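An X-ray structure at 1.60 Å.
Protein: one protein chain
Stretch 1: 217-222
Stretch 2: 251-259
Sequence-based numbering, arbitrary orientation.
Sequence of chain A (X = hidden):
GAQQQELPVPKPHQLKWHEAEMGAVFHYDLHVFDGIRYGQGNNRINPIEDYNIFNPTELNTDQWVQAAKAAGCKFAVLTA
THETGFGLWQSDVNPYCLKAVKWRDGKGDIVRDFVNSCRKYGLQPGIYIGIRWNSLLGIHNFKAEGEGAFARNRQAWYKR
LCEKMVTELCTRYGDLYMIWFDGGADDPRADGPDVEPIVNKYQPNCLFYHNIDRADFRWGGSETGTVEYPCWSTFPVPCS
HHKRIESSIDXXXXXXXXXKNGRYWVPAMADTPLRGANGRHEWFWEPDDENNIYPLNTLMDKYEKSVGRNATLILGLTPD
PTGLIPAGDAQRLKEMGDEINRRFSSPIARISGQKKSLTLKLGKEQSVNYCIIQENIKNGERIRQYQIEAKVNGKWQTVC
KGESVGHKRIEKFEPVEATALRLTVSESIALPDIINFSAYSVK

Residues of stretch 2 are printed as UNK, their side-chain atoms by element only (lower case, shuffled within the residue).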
# COMPACT_ATOMS: atom_id res chain seq x y z
N PHE A 217 -31.05 4.72 6.35
CA PHE A 217 -31.69 3.78 7.24
C PHE A 217 -30.83 3.77 8.49
O PHE A 217 -29.75 4.39 8.48
CB PHE A 217 -31.92 2.40 6.60
CG PHE A 217 -30.69 1.73 6.11
CD1 PHE A 217 -29.91 1.06 6.98
CD2 PHE A 217 -30.34 1.76 4.76
CE1 PHE A 217 -28.80 0.44 6.57
CE2 PHE A 217 -29.24 1.14 4.33
CZ PHE A 217 -28.48 0.45 5.22
N ARG A 218 -31.29 3.13 9.56
CA ARG A 218 -30.55 3.13 10.83
C ARG A 218 -30.33 1.71 11.28
O ARG A 218 -31.21 0.89 11.12
CB ARG A 218 -31.29 3.87 11.96
CG ARG A 218 -32.65 3.24 12.34
CD ARG A 218 -33.39 4.10 13.33
NE ARG A 218 -34.40 3.27 14.00
CZ ARG A 218 -35.69 3.17 13.64
NH1 ARG A 218 -36.21 3.95 12.68
NH2 ARG A 218 -36.47 2.34 14.31
N TRP A 219 -29.20 1.48 11.92
CA TRP A 219 -28.94 0.20 12.60
C TRP A 219 -29.89 0.14 13.78
O TRP A 219 -29.93 1.05 14.61
CB TRP A 219 -27.49 0.16 13.07
CG TRP A 219 -27.13 -1.07 13.85
CD1 TRP A 219 -27.15 -2.32 13.41
CD2 TRP A 219 -26.67 -1.11 15.20
NE1 TRP A 219 -26.73 -3.18 14.39
CE2 TRP A 219 -26.41 -2.46 15.50
CE3 TRP A 219 -26.42 -0.14 16.16
CZ2 TRP A 219 -25.95 -2.87 16.71
CZ3 TRP A 219 -25.98 -0.55 17.39
CH2 TRP A 219 -25.74 -1.91 17.65
N GLY A 220 -30.63 -0.96 13.88
CA GLY A 220 -31.65 -1.15 14.91
C GLY A 220 -31.20 -1.45 16.32
O GLY A 220 -32.00 -1.97 17.11
N GLY A 221 -29.96 -1.14 16.66
CA GLY A 221 -29.53 -1.20 18.07
C GLY A 221 -28.94 -2.50 18.60
O GLY A 221 -28.61 -2.56 19.80
N SER A 222 -28.88 -3.56 17.78
CA SER A 222 -28.27 -4.81 18.20
C SER A 222 -27.95 -5.60 16.94
O SER A 222 -28.37 -5.23 15.85
CB SER A 222 -29.22 -5.63 19.05
OG SER A 222 -30.28 -6.19 18.27
N UNK A 251 -30.34 6.75 23.42
CA UNK A 251 -30.13 6.50 22.00
C UNK A 251 -30.35 5.07 21.53
O UNK A 251 -30.86 4.88 20.42
c UNK A 251 -27.30 8.94 21.16
c UNK A 251 -28.75 6.96 21.56
c UNK A 251 -28.52 8.42 21.85
n UNK A 251 -26.96 10.17 21.45
o UNK A 251 -26.67 8.24 20.36
N UNK A 252 -29.95 4.07 22.31
CA UNK A 252 -30.21 2.70 21.89
C UNK A 252 -31.68 2.47 21.82
O UNK A 252 -32.12 1.81 20.91
c UNK A 252 -29.60 1.62 22.80
c UNK A 252 -27.72 0.21 23.54
c UNK A 252 -27.99 0.67 21.09
c UNK A 252 -28.17 1.22 22.48
N UNK A 253 -32.45 3.00 22.77
CA UNK A 253 -33.91 2.82 22.69
C UNK A 253 -34.46 3.47 21.44
O UNK A 253 -35.36 2.95 20.84
c UNK A 253 -34.97 1.20 25.10
o UNK A 253 -34.30 0.25 25.56
c UNK A 253 -34.61 3.39 23.91
c UNK A 253 -34.37 2.57 25.16
o UNK A 253 -36.10 1.06 24.60
N UNK A 254 -33.93 4.64 21.09
CA UNK A 254 -34.35 5.34 19.88
C UNK A 254 -34.01 4.53 18.64
O UNK A 254 -34.82 4.45 17.72
c UNK A 254 -33.75 6.77 19.88
c UNK A 254 -35.49 7.77 18.37
c UNK A 254 -33.97 7.60 18.62
c UNK A 254 -33.22 8.95 18.71
N UNK A 255 -32.83 3.88 18.56
CA UNK A 255 -32.51 3.01 17.39
C UNK A 255 -33.44 1.82 17.28
O UNK A 255 -33.91 1.48 16.21
c UNK A 255 -31.07 2.54 17.46
c UNK A 255 -30.00 3.62 17.34
c UNK A 255 -29.99 4.27 15.91
c UNK A 255 -28.65 3.02 17.69
N UNK A 256 -33.76 1.21 18.43
CA UNK A 256 -34.59 0.04 18.50
C UNK A 256 -36.06 0.24 18.19
O UNK A 256 -36.74 -0.71 17.75
c UNK A 256 -34.45 -0.58 19.91
c UNK A 256 -33.08 -1.24 20.11
c UNK A 256 -31.45 -2.36 21.66
n UNK A 256 -31.07 -2.52 23.07
c UNK A 256 -32.83 -1.68 21.55
N UNK A 257 -36.56 1.44 18.47
CA UNK A 257 -37.97 1.77 18.32
C UNK A 257 -38.29 2.86 17.30
O UNK A 257 -39.42 2.94 16.85
c UNK A 257 -37.85 0.85 21.78
n UNK A 257 -39.72 0.31 20.78
c UNK A 257 -39.57 -0.52 21.80
c UNK A 257 -38.54 2.26 19.69
n UNK A 257 -38.45 -0.20 22.44
c UNK A 257 -38.66 1.18 20.74
N UNK A 258 -37.35 3.75 17.01
CA UNK A 258 -37.64 4.94 16.22
C UNK A 258 -38.46 5.94 17.03
O UNK A 258 -38.66 5.80 18.26
N UNK A 259 -38.97 6.98 16.36
CA UNK A 259 -39.70 8.03 17.00
C UNK A 259 -40.89 8.33 16.11
O UNK A 259 -40.76 8.92 15.05
c UNK A 259 -38.79 9.25 17.18
o UNK A 259 -40.69 10.42 18.12
o UNK A 259 -38.74 11.46 17.93
c UNK A 259 -39.48 10.44 17.79
O HOH W 1 -28.56 -3.51 22.35

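Position 251 lies in the helix and has five side-chain atoms: three carbons in a row, the third carrying one oxygen and one nitrogen. That terminal amide identifies Gln-251, whose side chain is out of reach of stretch 1.

Position 252 carries four carbons, forked at the second. One end carbon lies 3.5 Å from Gly-221 O and 4.4 Å from Trp-219 CZ3. A fork one carbon beyond CB means leucine, Leu-252; CA-to-CB points sideways, and the closer atom is CD2.

Position 253 has three carbons, the third bearing two oxygens. This carboxylate is Glu-253, out of reach of stretch 1 and touching a crystal neighbour.

Position 254 repeats the four-carbon fork, but its CA-to-CB bond points away, though the end of the side chain comes nearer, without contact. It is Leu-254, with chi1 t and chi2 p.

Position 255 is again four carbons forked at the second, now packed closely: CB is 3.4 Å from Trp-219 O and 3.9 Å from Gly-221 N. This is Leu-255, whose CD1 lies 4.2 Å from Trp-219 CE3 and CD2 4.2 Å from Arg-218 CB.

Position 256 shows an unbranched run of four carbons ending in nitrogen, hence Lys-256. Chi2 to chi4 are all t, so the chain is extended; CG lies 3.3 Å from Gly-220 O and CE 3.4 Å from Gly-221 O.

Position 257 has one carbon and then a five-membered ring of three carbons and two nitrogens, an imidazole. The CA-to-CB bond of His-257 points away, and its ring makes no close contact with stretch 1.

Position 258 has no side-chain atoms and is Gly-258. It leaves the helix with phi 73°, which favours glycine, and an ideal CB would clash with Arg-218 NH2 at 3.0 Å.

Position 259 has two carbons, the second carrying two oxygens: Asp-259, with no contact to stretch 1.

The contact combines a polar anchor with close packing. Arg-218 NE donates to Leu-255 O at 2.9 Å and 166°, and Arg-218 NH2 donates to the same oxygen at 3.3 Å and 138°, so the guanidinium edge grips one carbonyl near the helix end. Gly-258 N lies over a guanidinium face, but its 3.2 Å approach to Arg-218 NH2 pairs two donors and is no hydrogen bond. Gly-221 has no room for a side chain: an ideal CB would sit 2.6 Å from Lys-256 CG. A water bridges the stretches, donating to Gly-221 O at 2.7 Å and accepting from Lys-256 NZ at 2.8 Å.

Stretch 2, residues 251-259: QLELLKHGD
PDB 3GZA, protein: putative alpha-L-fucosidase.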